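Local coordinates for DUF871 domain-containing protein (Enterococcus faecalis, PDB 2P0O), which is of unknown function but probably hydrolyses glycosides of N-acetylmuramic acid 6-phosphate in cell-wall recycling, at residues E228-Q233 with I363-F367; L244-S250 with T336-D342. One frame throughout, in Å; residues are numbered along the deposited sequence. Where two conformers were deposited one is given.

Along the chain the segments run 228-233, 244-250, 336-342, 363-367, so the partners of contact 2 lie between those of contact 1. In contact 1 the helix that follows the last strand of the TIM barrel, 228-240, packs on the C-terminal helix 363-370; contact 2 joins edge strand 242-247 to the end of edge strand 332-337 and the turn after it. The centres of the two contacts are about 14 Å apart, and strand 242-247 follows helix 228-240. They touch: Arg-229 NH2 forms a salt bridge to Asp-342 OD2 at 2.7 Å, and Gln-233 NE2 probably donates to Leu-244 O at 2.8 Å. Together they help join the barrel to the C-terminal domain.

Contact 1 of 2, residues E228-Q233 with I363-F367; sequences ERTMAQ and IENEF
Two helical segments cross at 43°, their N-to-C directions roughly aligned and their axes 8.5 Å apart at closest approach. Register is set by Arg-229 against Glu-364 and Ala-232 against Phe-367, each pair with CA atoms 5.5 Å apart. Glu-228 CB lies 4.0 Å from Glu-364 CG. Arg-229 follows, its O 3.4 Å from Ile-363 CG2 and its side chain extended (chi1 to chi3 t), with NH2 3.7 Å from Ile-363 CD1, which covers one guanidinium face. One water accepts from Arg-229 N (3.3 Å) and donates to Glu-364 OE2 (3.1 Å); another links Arg-229 NE, weakly at 3.2 Å, to Glu-364 OE1 at 2.9 Å. Ala-232 packs between Ile-363 and Phe-367, its CB 3.5 Å from Ile-363 CG2 and 3.6 Å from Phe-367 CB: plain helix-helix packing, with the waters on the more open side. Gln-233 NE2 packs 3.5 Å from Ile-363 CD1 while hydrogen-bonded to Leu-244 O and Asp-342 OD1. Salt bridges from Arg-229 to Asp-342 and Glu-246 tie the barrel's last helix to the C-terminal domain; the C-terminal helix is held by Ile-363 on Val-358 of strand 354-359, Phe-367 on Tyr-236 and Ile-363 N bonded to Glu-246 OE2.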
loop_
_atom_site.group_PDB
_atom_site.type_symbol
_atom_site.label_atom_id
_atom_site.label_comp_id
_atom_site.label_asym_id
_atom_site.label_seq_id
_atom_site.Cartn_x
_atom_site.Cartn_y
_atom_site.Cartn_z
ATOM N N GLU A 228 -1.885 -12.534 5.893
ATOM C CA GLU A 228 -1.201 -13.412 4.951
ATOM C C GLU A 228 -1.731 -13.287 3.512
ATOM O O GLU A 228 -0.950 -13.311 2.550
ATOM C CB GLU A 228 -1.284 -14.876 5.429
ATOM C CG GLU A 228 -0.597 -15.130 6.776
ATOM C CD GLU A 228 0.884 -15.520 6.637
ATOM O OE1 GLU A 228 1.385 -15.610 5.483
ATOM O OE2 GLU A 228 1.548 -15.751 7.684
ATOM N N ARG A 229 -3.048 -13.148 3.376
ATOM C CA ARG A 229 -3.709 -13.022 2.095
ATOM C C ARG A 229 -3.214 -11.791 1.341
ATOM O O ARG A 229 -2.966 -11.816 0.109
ATOM C CB ARG A 229 -5.216 -12.883 2.332
ATOM C CG ARG A 229 -6.054 -12.957 1.057
ATOM C CD ARG A 229 -7.538 -12.705 1.360
ATOM N NE ARG A 229 -8.358 -12.992 0.186
ATOM C CZ ARG A 229 -8.568 -12.155 -0.836
ATOM N NH1 ARG A 229 -8.019 -10.937 -0.860
ATOM N NH2 ARG A 229 -9.323 -12.544 -1.846
ATOM N N THR A 230 -3.126 -10.695 2.089
ATOM C CA THR A 230 -2.717 -9.425 1.535
ATOM C C THR A 230 -1.226 -9.444 1.200
ATOM O O THR A 230 -0.823 -8.941 0.161
ATOM C CB THR A 230 -3.120 -8.277 2.503
ATOM O OG1 THR A 230 -4.539 -8.315 2.658
ATOM C CG2 THR A 230 -2.722 -6.925 1.954
HETATM N N MSE A 231 -0.421 -10.012 2.092
HETATM C CA MSE A 231 1.008 -10.268 1.800
HETATM C C MSE A 231 1.216 -11.010 0.464
HETATM O O MSE A 231 2.105 -10.665 -0.333
HETATM C CB MSE A 231 1.657 -11.077 2.927
HETATM C CG MSE A 231 1.684 -10.306 4.220
HETATM SE SE MSE A 231 2.391 -11.297 5.753
HETATM C CE MSE A 231 4.239 -11.448 5.166
ATOM N N ALA A 232 0.381 -12.025 0.250
ATOM C CA ALA A 232 0.441 -12.875 -0.948
ATOM C C ALA A 232 0.141 -12.062 -2.184
ATOM O O ALA A 232 0.740 -12.305 -3.230
ATOM C CB ALA A 232 -0.528 -14.025 -0.832
ATOM N N GLN A 233 -0.789 -11.098 -2.063
ATOM C CA GLN A 233 -1.137 -10.232 -3.183
ATOM C C GLN A 233 0.047 -9.305 -3.509
ATOM O O GLN A 233 0.406 -9.178 -4.685
ATOM C CB GLN A 233 -2.440 -9.470 -2.930
ATOM C CG GLN A 233 -3.669 -10.378 -3.084
ATOM C CD GLN A 233 -4.986 -9.664 -2.841
ATOM O OE1 GLN A 233 -5.153 -8.958 -1.843
ATOM N NE2 GLN A 233 -5.938 -9.863 -3.735
ATOM N N ILE A 363 -5.538 -17.863 -2.276
ATOM C CA ILE A 363 -4.507 -16.870 -2.555
ATOM C C ILE A 363 -3.186 -17.201 -1.831
ATOM O O ILE A 363 -2.113 -17.155 -2.438
ATOM C CB ILE A 363 -4.993 -15.441 -2.256
ATOM C CG1 ILE A 363 -5.663 -14.852 -3.512
ATOM C CG2 ILE A 363 -3.798 -14.510 -1.834
ATOM C CD1 ILE A 363 -6.078 -13.387 -3.373
ATOM N N GLU A 364 -3.275 -17.562 -0.549
ATOM C CA GLU A 364 -2.088 -17.908 0.228
ATOM C C GLU A 364 -1.270 -19.071 -0.353
ATOM O O GLU A 364 -0.053 -18.946 -0.498
ATOM C CB GLU A 364 -2.439 -18.150 1.692
ATOM C CG GLU A 364 -3.016 -16.909 2.388
ATOM C CD GLU A 364 -4.556 -16.888 2.485
ATOM O OE1 GLU A 364 -5.247 -17.175 1.457
ATOM O OE2 GLU A 364 -5.054 -16.586 3.612
ATOM N N ASN A 365 -1.917 -20.182 -0.690
ATOM C CA ASN A 365 -1.180 -21.302 -1.285
ATOM C C ASN A 365 -0.758 -21.044 -2.720
ATOM O O ASN A 365 0.233 -21.603 -3.190
ATOM C CB ASN A 365 -1.922 -22.641 -1.196
ATOM C CG ASN A 365 -1.022 -23.830 -1.570
ATOM O OD1 ASN A 365 0.158 -23.870 -1.218
ATOM N ND2 ASN A 365 -1.576 -24.784 -2.306
ATOM N N GLU A 366 -1.488 -20.191 -3.412
ATOM C CA GLU A 366 -1.125 -19.861 -4.769
ATOM C C GLU A 366 0.208 -19.090 -4.746
ATOM O O GLU A 366 1.095 -19.378 -5.545
ATOM C CB GLU A 366 -2.242 -19.038 -5.386
ATOM C CG GLU A 366 -2.591 -19.398 -6.785
ATOM C CD GLU A 366 -2.961 -20.860 -6.975
ATOM O OE1 GLU A 366 -4.020 -21.336 -6.476
ATOM O OE2 GLU A 366 -2.168 -21.528 -7.642
ATOM N N PHE A 367 0.365 -18.148 -3.798
ATOM C CA PHE A 367 1.651 -17.468 -3.635
ATOM C C PHE A 367 2.761 -18.402 -3.131
ATOM O O PHE A 367 3.912 -18.274 -3.567
ATOM C CB PHE A 367 1.564 -16.229 -2.741
ATOM C CG PHE A 367 2.891 -15.494 -2.619
ATOM C CD1 PHE A 367 3.496 -14.933 -3.741
ATOM C CD2 PHE A 367 3.544 -15.397 -1.394
ATOM C CE1 PHE A 367 4.724 -14.297 -3.650
ATOM C CE2 PHE A 367 4.779 -14.750 -1.295
ATOM C CZ PHE A 367 5.366 -14.204 -2.430
HETATM O O HOH W 1 -5.291 -14.172 5.539
HETATM O O HOH W 2 -7.761 -16.105 0.462
#

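Contact 2 of 2, residues L244-S250 with T336-D342; sequences LLEVAPS and TRIIDKD. Unlike the reference sequence in segment 336-342: Asp-340 (reference Glu).
Four hydrogen bonds hold these segments together, and the shortest comes from a side chain: Thr-336 OG1 (chi1 t) donates to Ala-248 O at 2.6 Å. Residues 244-247 are extended strand and 248-250 loop. Two backbone bonds follow, Ala-248 N to Arg-337 O and Ile-339 N to Glu-246 O, both 2.9 Å, the latter almost straight at 177°. They flank Val-247 and Ile-338, a non-hydrogen-bonded antiparallel pair with CA atoms 4.3 Å apart, forming a single bridge. Two CA-H...O contacts add to it: Val-247 CA to Arg-337 O at 3.3 Å and Ile-338 CA to Glu-246 O at 3.5 Å. Beyond the bridge, residues 340-342 take helical phi/psi, and Asp-342 N bonds Ile-339 O at 2.8 Å. This turn sends Asp-342 (chi1 m) back to the strand, where its OD2 accepts from Glu-246 N at 2.9 Å, a carboxylate taking the place of a backbone acceptor. The same carboxylate forms a salt bridge with Arg-229, as does Glu-246.

Apolar contacts surround this core. Ile-338 (chi1 and chi2 m) brings CD1 to 3.9 Å from Val-247 CG1 and CG2 to 4.1 Å from Leu-245 CD2, while Ile-339 CD1 lies 4.2 Å from Ala-248 CB. At the far end Ser-250 CB rests 4.0 Å from Thr-336 CB.

The single bridge links the edges of two sheets in the C-terminal domain, probably cyclophilin-like. Strand 242-247 bonds to strand 354-359 through Thr-356 and Val-358, whereas Thr-336 and Ile-338 bond Val-305 and Gly-303, and helices 228-240 and 363-370 pack against Leu-244.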
loop_
_atom_site.group_PDB
_atom_site.type_symbol
_atom_site.label_atom_id
_atom_site.label_comp_id
_atom_site.label_asym_id
_atom_site.label_seq_id
_atom_site.Cartn_x
_atom_site.Cartn_y
_atom_site.Cartn_z
ATOM N N LEU A 244 -3.485 -10.497 -8.430
ATOM C CA LEU A 244 -4.030 -11.769 -8.031
ATOM C C LEU A 244 -5.361 -11.528 -7.350
ATOM O O LEU A 244 -5.417 -10.808 -6.345
ATOM C CB LEU A 244 -3.043 -12.469 -7.091
ATOM C CG LEU A 244 -3.352 -13.872 -6.570
ATOM C CD1 LEU A 244 -3.360 -14.885 -7.732
ATOM C CD2 LEU A 244 -2.391 -14.319 -5.471
ATOM N N LEU A 245 -6.420 -12.148 -7.865
ATOM C CA LEU A 245 -7.772 -11.935 -7.328
ATOM C C LEU A 245 -8.500 -13.257 -7.173
ATOM O O LEU A 245 -8.238 -14.196 -7.922
ATOM C CB LEU A 245 -8.615 -11.007 -8.241
ATOM C CG LEU A 245 -8.089 -9.668 -8.753
ATOM C CD1 LEU A 245 -7.209 -9.908 -9.990
ATOM C CD2 LEU A 245 -9.230 -8.677 -9.114
ATOM N N GLU A 246 -9.412 -13.320 -6.207
ATOM C CA GLU A 246 -10.252 -14.508 -5.957
ATOM C C GLU A 246 -11.656 -14.378 -6.542
ATOM O O GLU A 246 -12.192 -13.271 -6.663
ATOM C CB GLU A 246 -10.344 -14.801 -4.459
ATOM C CG GLU A 246 -9.195 -15.625 -3.930
ATOM C CD GLU A 246 -9.230 -15.842 -2.403
ATOM O OE1 GLU A 246 -10.207 -15.433 -1.718
ATOM O OE2 GLU A 246 -8.265 -16.470 -1.891
ATOM N N VAL A 247 -12.249 -15.512 -6.902
ATOM C CA VAL A 247 -13.597 -15.532 -7.430
ATOM C C VAL A 247 -14.428 -16.448 -6.577
ATOM O O VAL A 247 -13.876 -17.350 -5.924
ATOM C CB VAL A 247 -13.657 -16.007 -8.941
ATOM C CG1 VAL A 247 -12.966 -15.024 -9.838
ATOM C CG2 VAL A 247 -13.099 -17.481 -9.138
ATOM N N ALA A 248 -15.745 -16.225 -6.570
ATOM C CA ALA A 248 -16.672 -17.080 -5.818
ATOM C C ALA A 248 -16.694 -18.485 -6.404
ATOM O O ALA A 248 -16.483 -18.642 -7.598
ATOM C CB ALA A 248 -18.106 -16.488 -5.833
ATOM N N PRO A 249 -16.997 -19.517 -5.576
ATOM C CA PRO A 249 -17.223 -20.864 -6.118
ATOM C C PRO A 249 -18.311 -20.856 -7.193
ATOM O O PRO A 249 -19.240 -20.074 -7.107
ATOM C CB PRO A 249 -17.719 -21.656 -4.885
ATOM C CG PRO A 249 -17.088 -20.937 -3.710
ATOM C CD PRO A 249 -17.188 -19.483 -4.109
ATOM N N SER A 250 -18.183 -21.706 -8.204
ATOM C CA SER A 250 -19.203 -21.846 -9.234
ATOM C C SER A 250 -19.266 -23.259 -9.747
ATOM O O SER A 250 -18.286 -23.996 -9.712
ATOM C CB SER A 250 -18.928 -20.910 -10.408
ATOM O OG SER A 250 -19.767 -21.231 -11.507
ATOM N N THR A 336 -18.759 -16.587 -12.776
ATOM C CA THR A 336 -18.567 -16.372 -11.353
ATOM C C THR A 336 -18.391 -14.865 -11.175
ATOM O O THR A 336 -18.612 -14.105 -12.127
ATOM C CB THR A 336 -17.379 -17.220 -10.797
ATOM O OG1 THR A 336 -17.162 -16.901 -9.435
ATOM C CG2 THR A 336 -16.070 -16.950 -11.548
ATOM N N ARG A 337 -17.979 -14.454 -9.977
ATOM C CA ARG A 337 -17.806 -13.058 -9.636
ATOM C C ARG A 337 -16.561 -12.859 -8.775
ATOM O O ARG A 337 -16.324 -13.650 -7.871
ATOM C CB ARG A 337 -19.030 -12.578 -8.857
ATOM C CG ARG A 337 -19.140 -11.045 -8.842
ATOM C CD ARG A 337 -20.471 -10.563 -8.299
ATOM N NE ARG A 337 -20.433 -9.101 -8.237
ATOM C CZ ARG A 337 -21.250 -8.334 -7.521
ATOM N NH1 ARG A 337 -22.249 -8.860 -6.807
ATOM N NH2 ARG A 337 -21.064 -7.018 -7.538
ATOM N N ILE A 338 -15.788 -11.795 -9.032
ATOM C CA ILE A 338 -14.706 -11.402 -8.135
ATOM C C ILE A 338 -15.188 -11.167 -6.719
ATOM O O ILE A 338 -16.180 -10.503 -6.499
ATOM C CB ILE A 338 -14.022 -10.056 -8.581
ATOM C CG1 ILE A 338 -13.609 -10.116 -10.068
ATOM C CG2 ILE A 338 -12.856 -9.704 -7.614
ATOM C CD1 ILE A 338 -12.524 -11.180 -10.371
ATOM N N ILE A 339 -14.454 -11.714 -5.765
ATOM C CA ILE A 339 -14.730 -11.587 -4.328
ATOM C C ILE A 339 -14.834 -10.111 -3.936
ATOM O O ILE A 339 -14.047 -9.283 -4.405
ATOM C CB ILE A 339 -13.601 -12.369 -3.536
ATOM C CG1 ILE A 339 -13.847 -13.882 -3.633
ATOM C CG2 ILE A 339 -13.411 -11.937 -2.096
ATOM C CD1 ILE A 339 -15.285 -14.303 -3.577
ATOM N N ASP A 340 -15.816 -9.789 -3.102
ATOM C CA ASP A 340 -16.078 -8.392 -2.734
ATOM C C ASP A 340 -14.775 -7.668 -2.391
ATOM O O ASP A 340 -14.500 -6.582 -2.899
ATOM C CB ASP A 340 -17.053 -8.313 -1.548
ATOM C CG ASP A 340 -17.638 -6.935 -1.360
ATOM O OD1 ASP A 340 -17.090 -5.974 -1.927
ATOM O OD2 ASP A 340 -18.665 -6.801 -0.633
ATOM N N LYS A 341 -13.985 -8.296 -1.533
ATOM C CA LYS A 341 -12.736 -7.736 -1.027
ATOM C C LYS A 341 -11.700 -7.448 -2.133
ATOM O O LYS A 341 -10.853 -6.571 -1.975
ATOM C CB LYS A 341 -12.166 -8.648 0.090
ATOM C CG LYS A 341 -10.632 -8.567 0.337
ATOM C CD LYS A 341 -10.219 -7.524 1.409
ATOM C CE LYS A 341 -8.856 -7.861 2.047
ATOM N NZ LYS A 341 -8.511 -7.006 3.294
ATOM N N ASP A 342 -11.766 -8.148 -3.258
ATOM C CA ASP A 342 -10.783 -7.907 -4.309
ATOM C C ASP A 342 -11.255 -6.928 -5.372
ATOM O O ASP A 342 -10.488 -6.516 -6.244
ATOM C CB ASP A 342 -10.283 -9.220 -4.937
ATOM C CG ASP A 342 -9.398 -10.008 -3.988
ATOM O OD1 ASP A 342 -8.895 -9.416 -3.004
ATOM O OD2 ASP A 342 -9.219 -11.231 -4.190
#